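Local coordinates for 11S globulin seed storage protein (Amaranthus hypochondriacus, PDB 3QAC) that probably serves as a nutrient reservoir of the seed, a legumin-type storage globulin with two cupin domains in each subunit, at residues Gly61-Leu73 with Ala170-Ala184. Numbering follows the deposited sequence.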
ATOM      1  N   GLY A  61     -19.406 -29.945  15.186  1.00 57.36           N
ATOM      2  CA  GLY A  61     -19.860 -28.674  14.652  1.00 52.48           C
ATOM      3  C   GLY A  61     -19.187 -28.261  13.352  1.00 49.50           C
ATOM      4  O   GLY A  61     -17.964 -28.371  13.185  1.00 50.62           O
ATOM      5  N   LEU A  62     -19.996 -27.766  12.427  1.00 47.28           N
ATOM      6  CA  LEU A  62     -19.512 -27.372  11.120  1.00 45.75           C
ATOM      7  C   LEU A  62     -19.664 -25.865  10.896  1.00 46.00           C
ATOM      8  O   LEU A  62     -20.777 -25.363  10.704  1.00 48.79           O
ATOM      9  CB  LEU A  62     -20.260 -28.150  10.041  1.00 44.83           C
ATOM     10  CG  LEU A  62     -19.962 -27.812   8.587  1.00 43.39           C
ATOM     11  CD1 LEU A  62     -18.500 -28.050   8.282  1.00 53.28           C
ATOM     12  CD2 LEU A  62     -20.816 -28.671   7.716  1.00 47.73           C
ATOM     13  N   LEU A  63     -18.547 -25.146  10.942  1.00 45.82           N
ATOM     14  CA  LEU A  63     -18.526 -23.741  10.548  1.00 41.17           C
ATOM     15  C   LEU A  63     -18.810 -23.684   9.064  1.00 43.96           C
ATOM     16  O   LEU A  63     -18.001 -24.157   8.261  1.00 46.43           O
ATOM     17  CB  LEU A  63     -17.173 -23.107  10.845  1.00 41.64           C
ATOM     18  CG  LEU A  63     -16.952 -21.650  10.423  1.00 42.47           C
ATOM     19  CD1 LEU A  63     -17.851 -20.674  11.221  1.00 39.87           C
ATOM     20  CD2 LEU A  63     -15.457 -21.264  10.542  1.00 34.93           C
ATOM     21  N   LEU A  64     -19.969 -23.131   8.707  1.00 39.74           N
ATOM     22  CA  LEU A  64     -20.408 -23.080   7.317  1.00 41.50           C
ATOM     23  C   LEU A  64     -19.361 -22.368   6.463  1.00 42.51           C
ATOM     24  O   LEU A  64     -18.620 -21.529   6.956  1.00 43.04           O
ATOM     25  CB  LEU A  64     -21.762 -22.369   7.208  1.00 44.79           C
ATOM     26  CG  LEU A  64     -22.928 -22.894   8.063  1.00 43.09           C
ATOM     27  CD1 LEU A  64     -24.102 -21.958   7.990  1.00 45.35           C
ATOM     28  CD2 LEU A  64     -23.359 -24.268   7.626  1.00 45.93           C
ATOM     29  N   PRO A  65     -19.281 -22.715   5.177  1.00 40.54           N
ATOM     30  CA  PRO A  65     -18.338 -22.002   4.325  1.00 40.13           C
ATOM     31  C   PRO A  65     -18.634 -20.505   4.259  1.00 43.16           C
ATOM     32  O   PRO A  65     -19.786 -20.085   4.093  1.00 37.95           O
ATOM     33  CB  PRO A  65     -18.564 -22.637   2.950  1.00 39.61           C
ATOM     34  CG  PRO A  65     -19.843 -23.426   3.076  1.00 41.48           C
ATOM     35  CD  PRO A  65     -19.838 -23.887   4.490  1.00 45.88           C
ATOM     36  N   SER A  66     -17.581 -19.711   4.373  1.00 37.26           N
ATOM     37  CA  SER A  66     -17.687 -18.289   4.135  1.00 37.67           C
ATOM     38  C   SER A  66     -16.361 -17.756   3.616  1.00 40.05           C
ATOM     39  O   SER A  66     -15.356 -18.476   3.557  1.00 37.77           O
ATOM     40  CB  SER A  66     -18.045 -17.561   5.425  1.00 39.50           C
ATOM     41  OG  SER A  66     -16.935 -17.546   6.310  1.00 34.12           O
ATOM     42  N   PHE A  67     -16.366 -16.485   3.242  1.00 36.89           N
ATOM     43  CA  PHE A  67     -15.127 -15.781   2.975  1.00 38.29           C
ATOM     44  C   PHE A  67     -15.255 -14.347   3.467  1.00 36.41           C
ATOM     45  O   PHE A  67     -16.342 -13.867   3.709  1.00 39.70           O
ATOM     46  CB  PHE A  67     -14.765 -15.830   1.489  1.00 33.19           C
ATOM     47  CG  PHE A  67     -15.901 -15.464   0.557  1.00 37.12           C
ATOM     48  CD1 PHE A  67     -16.855 -16.407   0.189  1.00 34.13           C
ATOM     49  CD2 PHE A  67     -15.996 -14.186   0.027  1.00 35.48           C
ATOM     50  CE1 PHE A  67     -17.874 -16.081  -0.688  1.00 36.38           C
ATOM     51  CE2 PHE A  67     -17.021 -13.851  -0.851  1.00 33.62           C
ATOM     52  CZ  PHE A  67     -17.956 -14.801  -1.210  1.00 36.18           C
ATOM     53  N   THR A  68     -14.125 -13.671   3.627  1.00 38.22           N
ATOM     54  CA  THR A  68     -14.129 -12.271   3.994  1.00 36.22           C
ATOM     55  C   THR A  68     -13.096 -11.598   3.127  1.00 35.34           C
ATOM     56  O   THR A  68     -12.109 -12.220   2.743  1.00 36.69           O
ATOM     57  CB  THR A  68     -13.839 -12.053   5.510  1.00 37.79           C
ATOM     58  OG1 THR A  68     -13.670 -10.654   5.779  1.00 30.89           O
ATOM     59  CG2 THR A  68     -12.594 -12.812   5.950  1.00 33.85           C
ATOM     60  N   SER A  69     -13.347 -10.340   2.793  1.00 34.00           N
ATOM     61  CA  SER A  69     -12.473  -9.577   1.921  1.00 33.82           C
ATOM     62  C   SER A  69     -11.117  -9.319   2.555  1.00 34.36           C
ATOM     63  O   SER A  69     -10.179  -8.947   1.863  1.00 35.51           O
ATOM     64  CB  SER A  69     -13.122  -8.235   1.584  1.00 32.41           C
ATOM     65  OG  SER A  69     -13.347  -7.507   2.777  1.00 29.22           O
ATOM     66  N   ALA A  70     -11.008  -9.497   3.869  1.00 34.81           N
ATOM     67  CA  ALA A  70      -9.713  -9.334   4.547  1.00 36.01           C
ATOM     68  C   ALA A  70      -9.000 -10.668   4.815  1.00 34.62           C
ATOM     69  O   ALA A  70      -9.657 -11.677   5.064  1.00 36.79           O
ATOM     70  CB  ALA A  70      -9.892  -8.582   5.847  1.00 33.53           C
ATOM     71  N   PRO A  71      -7.651 -10.670   4.788  1.00 32.40           N
ATOM     72  CA  PRO A  71      -6.886 -11.870   5.138  1.00 33.94           C
ATOM     73  C   PRO A  71      -7.029 -12.107   6.631  1.00 35.50           C
ATOM     74  O   PRO A  71      -7.267 -11.157   7.374  1.00 33.18           O
ATOM     75  CB  PRO A  71      -5.425 -11.471   4.853  1.00 36.53           C
ATOM     76  CG  PRO A  71      -5.455 -10.106   4.272  1.00 33.72           C
ATOM     77  CD  PRO A  71      -6.780  -9.501   4.609  1.00 32.92           C
ATOM     78  N   GLU A  72      -6.872 -13.347   7.066  1.00 30.87           N
ATOM     79  CA  GLU A  72      -7.018 -13.664   8.472  1.00 32.95           C
ATOM     80  C   GLU A  72      -5.846 -14.477   8.923  1.00 31.83           C
ATOM     81  O   GLU A  72      -5.299 -15.265   8.166  1.00 33.99           O
ATOM     82  CB  GLU A  72      -8.259 -14.505   8.714  1.00 37.44           C
ATOM     83  CG  GLU A  72      -9.536 -13.921   8.187  1.00 36.00           C
ATOM     84  CD  GLU A  72     -10.689 -14.793   8.550  1.00 37.56           C
ATOM     85  OE1 GLU A  72     -10.583 -16.014   8.327  1.00 42.53           O
ATOM     86  OE2 GLU A  72     -11.684 -14.276   9.095  1.00 39.49           O
ATOM     87  N   LEU A  73      -5.495 -14.277  10.176  1.00 33.27           N
ATOM     88  CA  LEU A  73      -4.495 -15.037  10.866  1.00 31.98           C
ATOM     89  C   LEU A  73      -5.261 -15.740  11.953  1.00 36.20           C
ATOM     90  O   LEU A  73      -5.908 -15.093  12.782  1.00 40.42           O
ATOM     91  CB  LEU A  73      -3.477 -14.090  11.482  1.00 34.45           C
ATOM     92  CG  LEU A  73      -2.021 -14.487  11.312  1.00 37.94           C
ATOM     93  CD1 LEU A  73      -1.754 -14.819   9.851  1.00 36.58           C
ATOM     94  CD2 LEU A  73      -1.134 -13.355  11.778  1.00 38.87           C
ATOM     95  N   ALA A 170      -4.980  -6.041   0.851  1.00 32.97           N
ATOM     96  CA  ALA A 170      -5.828  -7.026   0.177  1.00 37.60           C
ATOM     97  C   ALA A 170      -7.329  -6.746   0.331  1.00 36.40           C
ATOM     98  O   ALA A 170      -8.117  -7.115  -0.528  1.00 34.55           O
ATOM     99  CB  ALA A 170      -5.492  -8.438   0.643  1.00 36.44           C
ATOM    100  N   ASN A 171      -7.722  -6.124   1.438  1.00 35.90           N
ATOM    101  CA  ASN A 171      -9.116  -5.748   1.632  1.00 35.36           C
ATOM    102  C   ASN A 171      -9.439  -4.436   0.921  1.00 33.79           C
ATOM    103  O   ASN A 171      -8.960  -3.377   1.320  1.00 31.05           O
ATOM    104  CB  ASN A 171      -9.470  -5.610   3.118  1.00 32.38           C
ATOM    105  CG  ASN A 171     -10.897  -5.061   3.322  1.00 33.14           C
ATOM    106  OD1 ASN A 171     -11.801  -5.357   2.545  1.00 31.09           O
ATOM    107  ND2 ASN A 171     -11.080  -4.241   4.341  1.00 30.84           N
ATOM    108  N   GLN A 172     -10.248  -4.510  -0.131  1.00 32.09           N
ATOM    109  CA  GLN A 172     -10.596  -3.313  -0.883  1.00 33.52           C
ATOM    110  C   GLN A 172     -12.027  -2.816  -0.591  1.00 29.96           C
ATOM    111  O   GLN A 172     -12.520  -1.909  -1.244  1.00 31.99           O
ATOM    112  CB  GLN A 172     -10.368  -3.545  -2.377  1.00 31.36           C
ATOM    113  CG  GLN A 172      -8.917  -3.962  -2.713  1.00 37.64           C
ATOM    114  CD  GLN A 172      -8.613  -3.877  -4.200  1.00 35.11           C
ATOM    115  OE1 GLN A 172      -7.488  -4.114  -4.646  1.00 43.18           O
ATOM    116  NE2 GLN A 172      -9.620  -3.555  -4.972  1.00 34.26           N
ATOM    117  N   LEU A 173     -12.691  -3.430   0.380  1.00 32.83           N
ATOM    118  CA  LEU A 173     -14.001  -2.957   0.823  1.00 30.94           C
ATOM    119  C   LEU A 173     -13.789  -2.003   1.990  1.00 32.96           C
ATOM    120  O   LEU A 173     -12.724  -1.449   2.127  1.00 34.58           O
ATOM    121  CB  LEU A 173     -14.882  -4.130   1.234  1.00 30.15           C
ATOM    122  CG  LEU A 173     -15.138  -5.146   0.114  1.00 35.89           C
ATOM    123  CD1 LEU A 173     -15.758  -6.429   0.661  1.00 29.96           C
ATOM    124  CD2 LEU A 173     -16.018  -4.538  -0.956  1.00 31.66           C
ATOM    125  N   ASP A 174     -14.794  -1.780   2.827  1.00 40.03           N
ATOM    126  CA  ASP A 174     -14.611  -0.832   3.925  1.00 39.13           C
ATOM    127  C   ASP A 174     -13.564  -1.298   4.948  1.00 39.29           C
ATOM    128  O   ASP A 174     -13.315  -2.491   5.114  1.00 34.62           O
ATOM    129  CB  ASP A 174     -15.936  -0.550   4.628  1.00 46.33           C
ATOM    130  CG  ASP A 174     -16.913   0.250   3.770  1.00 48.09           C
ATOM    131  OD1 ASP A 174     -18.117   0.157   4.068  1.00 48.90           O
ATOM    132  OD2 ASP A 174     -16.504   0.959   2.815  1.00 44.65           O
ATOM    133  N   LYS A 175     -12.986  -0.334   5.651  1.00 41.34           N
ATOM    134  CA  LYS A 175     -11.906  -0.570   6.595  1.00 43.15           C
ATOM    135  C   LYS A 175     -12.399  -0.597   8.034  1.00 44.29           C
ATOM    136  O   LYS A 175     -11.713  -1.076   8.934  1.00 46.65           O
ATOM    137  CB  LYS A 175     -10.849   0.529   6.449  1.00 44.55           C
ATOM    138  CG  LYS A 175     -10.213   0.575   5.065  1.00 51.50           C
ATOM    139  CD  LYS A 175      -9.648  -0.789   4.693  1.00 45.22           C
ATOM    140  CE  LYS A 175      -8.841  -0.732   3.396  1.00 46.47           C
ATOM    141  NZ  LYS A 175      -7.856  -1.870   3.309  1.00 40.09           N
ATOM    142  N   ASN A 176     -13.596  -0.072   8.246  1.00 46.45           N
ATOM    143  CA  ASN A 176     -14.182  -0.026   9.579  1.00 45.38           C
ATOM    144  C   ASN A 176     -14.483  -1.391  10.193  1.00 44.00           C
ATOM    145  O   ASN A 176     -14.132  -1.638  11.345  1.00 40.24           O
ATOM    146  CB  ASN A 176     -15.423   0.871   9.578  1.00 45.00           C
ATOM    147  CG  ASN A 176     -15.077   2.329   9.287  1.00 57.98           C
ATOM    148  OD1 ASN A 176     -13.904   2.672   9.066  1.00 56.60           O
ATOM    149  ND2 ASN A 176     -16.091   3.195   9.281  1.00 65.26           N
ATOM    150  N   PHE A 177     -15.127  -2.266   9.425  1.00 39.82           N
ATOM    151  CA  PHE A 177     -15.551  -3.573   9.925  1.00 43.97           C
ATOM    152  C   PHE A 177     -15.279  -4.668   8.897  1.00 38.69           C
ATOM    153  O   PHE A 177     -15.331  -4.422   7.699  1.00 38.89           O
ATOM    154  CB  PHE A 177     -17.056  -3.562  10.261  1.00 42.58           C
ATOM    155  CG  PHE A 177     -17.443  -2.511  11.269  1.00 55.59           C
ATOM    156  CD1 PHE A 177     -17.424  -2.796  12.634  1.00 52.87           C
ATOM    157  CD2 PHE A 177     -17.812  -1.233  10.853  1.00 51.58           C
ATOM    158  CE1 PHE A 177     -17.763  -1.830  13.567  1.00 54.00           C
ATOM    159  CE2 PHE A 177     -18.151  -0.255  11.778  1.00 57.60           C
ATOM    160  CZ  PHE A 177     -18.133  -0.551  13.139  1.00 60.09           C
ATOM    161  N   PRO A 178     -15.009  -5.891   9.359  1.00 39.67           N
ATOM    162  CA  PRO A 178     -14.870  -6.975   8.379  1.00 36.57           C
ATOM    163  C   PRO A 178     -16.160  -7.119   7.595  1.00 42.45           C
ATOM    164  O   PRO A 178     -17.242  -6.811   8.100  1.00 41.82           O
ATOM    165  CB  PRO A 178     -14.651  -8.209   9.250  1.00 34.33           C
ATOM    166  CG  PRO A 178     -14.004  -7.675  10.483  1.00 36.62           C
ATOM    167  CD  PRO A 178     -14.683  -6.338  10.722  1.00 42.05           C
ATOM    168  N   THR A 179     -16.036  -7.547   6.352  1.00 35.42           N
ATOM    169  CA  THR A 179     -17.186  -7.906   5.563  1.00 35.37           C
ATOM    170  C   THR A 179     -17.111  -9.403   5.356  1.00 39.89           C
ATOM    171  O   THR A 179     -16.114  -9.925   4.838  1.00 38.18           O
ATOM    172  CB  THR A 179     -17.175  -7.189   4.229  1.00 35.11           C
ATOM    173  OG1 THR A 179     -17.287  -5.781   4.463  1.00 42.00           O
ATOM    174  CG2 THR A 179     -18.335  -7.618   3.383  1.00 34.74           C
ATOM    175  N   ARG A 180     -18.144 -10.103   5.805  1.00 35.36           N
ATOM    176  CA  ARG A 180     -18.185 -11.535   5.631  1.00 36.31           C
ATOM    177  C   ARG A 180     -19.332 -12.011   4.764  1.00 41.53           C
ATOM    178  O   ARG A 180     -20.478 -11.591   4.937  1.00 40.10           O
ATOM    179  CB  ARG A 180     -18.251 -12.249   6.968  1.00 41.31           C
ATOM    180  CG  ARG A 180     -17.906 -13.726   6.806  1.00 43.16           C
ATOM    181  CD  ARG A 180     -17.740 -14.357   8.133  1.00 41.11           C
ATOM    182  NE  ARG A 180     -16.551 -13.856   8.797  1.00 36.55           N
ATOM    183  CZ  ARG A 180     -15.373 -14.439   8.689  1.00 35.73           C
ATOM    184  NH1 ARG A 180     -15.262 -15.517   7.938  1.00 39.44           N
ATOM    185  NH2 ARG A 180     -14.324 -13.959   9.335  1.00 37.38           N
ATOM    186  N   PHE A 181     -19.002 -12.912   3.839  1.00 41.04           N
ATOM    187  CA  PHE A 181     -19.977 -13.504   2.940  1.00 39.62           C
ATOM    188  C   PHE A 181     -20.057 -14.998   3.247  1.00 41.02           C
ATOM    189  O   PHE A 181     -19.038 -15.683   3.250  1.00 38.58           O
ATOM    190  CB  PHE A 181     -19.545 -13.321   1.481  1.00 37.35           C
ATOM    191  CG  PHE A 181     -19.269 -11.889   1.075  1.00 31.52           C
ATOM    192  CD1 PHE A 181     -20.102 -11.238   0.181  1.00 31.87           C
ATOM    193  CD2 PHE A 181     -18.162 -11.212   1.557  1.00 32.91           C
ATOM    194  CE1 PHE A 181     -19.847  -9.934  -0.220  1.00 32.56           C
ATOM    195  CE2 PHE A 181     -17.898  -9.910   1.160  1.00 35.10           C
ATOM    196  CZ  PHE A 181     -18.743  -9.269   0.263  1.00 35.30           C
ATOM    197  N   TYR A 182     -21.261 -15.498   3.523  1.00 40.52           N
ATOM    198  CA  TYR A 182     -21.459 -16.930   3.753  1.00 40.63           C
ATOM    199  C   TYR A 182     -22.042 -17.616   2.529  1.00 44.05           C
ATOM    200  O   TYR A 182     -22.751 -17.001   1.718  1.00 41.53           O
ATOM    201  CB  TYR A 182     -22.361 -17.195   4.962  1.00 41.04           C
ATOM    202  CG  TYR A 182     -21.643 -17.157   6.288  1.00 38.65           C
ATOM    203  CD1 TYR A 182     -21.463 -15.968   6.971  1.00 37.96           C
ATOM    204  CD2 TYR A 182     -21.133 -18.305   6.846  1.00 38.08           C
ATOM    205  CE1 TYR A 182     -20.806 -15.933   8.192  1.00 40.37           C
ATOM    206  CE2 TYR A 182     -20.470 -18.284   8.056  1.00 38.79           C
ATOM    207  CZ  TYR A 182     -20.312 -17.098   8.735  1.00 40.95           C
ATOM    208  OH  TYR A 182     -19.644 -17.086   9.950  1.00 32.16           O
ATOM    209  N   LEU A 183     -21.731 -18.901   2.414  1.00 41.01           N
ATOM    210  CA  LEU A 183     -22.101 -19.687   1.250  1.00 44.06           C
ATOM    211  C   LEU A 183     -23.233 -20.645   1.567  1.00 43.15           C
ATOM    212  O   LEU A 183     -23.622 -21.449   0.728  1.00 47.83           O
ATOM    213  CB  LEU A 183     -20.883 -20.459   0.764  1.00 38.51           C
ATOM    214  CG  LEU A 183     -19.972 -19.531  -0.022  1.00 38.72           C
ATOM    215  CD1 LEU A 183     -18.605 -20.148  -0.237  1.00 44.47           C
ATOM    216  CD2 LEU A 183     -20.659 -19.224  -1.340  1.00 41.83           C
ATOM    217  N   ALA A 184     -23.742 -20.558   2.788  1.00 39.55           N
ATOM    218  CA  ALA A 184     -24.808 -21.437   3.242  1.00 48.41           C
ATOM    219  C   ALA A 184     -25.405 -20.894   4.536  1.00 45.34           C
ATOM    220  O   ALA A 184     -24.776 -20.104   5.237  1.00 45.43           O
ATOM    221  CB  ALA A 184     -24.268 -22.870   3.458  1.00 44.25           C
TER
HETATM  222  O   HOH W   1     -13.190  -7.657   5.446  1.00 36.39           O
HETATM  223  O   HOH W   2     -13.106 -17.382   9.680  1.00 38.23           O
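Arg180 leaves its strand with CG anti to the backbone N (chi1 -164°) and bends at chi3, which brings its guanidinium to Ser66 and Glu72, with Thr68 over one face. Arg180 NH2 meets Glu72 OE2 in a 2.7 Å salt bridge, nearly along the carboxylate C-O axis, although the two planes are turned 45° apart. Arg180 NH1 donates to Ser66 OG at 3.1 Å, and both partners lie near the guanidinium plane. NE pairs with Glu190, so two acids share this charge, and Arg55 lies close by. Cut back to an alanine, Arg180 would probably leave the carboxylate of buried Glu72 without this countercharge and Ser66 OG without its NH1 donor.

Next along this face, Ser66 CB sits over the Tyr182 ring, 3.6 Å from its centroid; the tyrosine hydroxyl is held by Glu190 and Asn243. On the other face of the sheet, Phe67 CG stands between its backbone N and carbonyl carbon (chi1 49°), laying the ring over Phe181 CB. The two phenylalanine rings are almost parallel but slid apart, centroids 5.1 Å apart, and Tyr340 of a neighbouring subunit stacks on Phe67. The antiparallel backbone ladder joins the two strands, with Phe67 and Phe181 as a hydrogen-bonded pair.

At the strand end, Thr68 OG1 gives its proton to Thr179 O at 2.7 Å, from above the carbonyl plane. Just beyond it, Ser69 OG donates to Asn171 OD1, also at 2.7 Å; Leu173 N reaches that oxygen from the opposite face, closing an Asx turn. One water bridges both hydroxyls to Thr179 N.

This edge of the N-terminal cupin barrel thus joins paired charges on the inner face, where burial probably strengthens the ion pair, aromatic packing toward the next subunit, and a polar network where the strand ends.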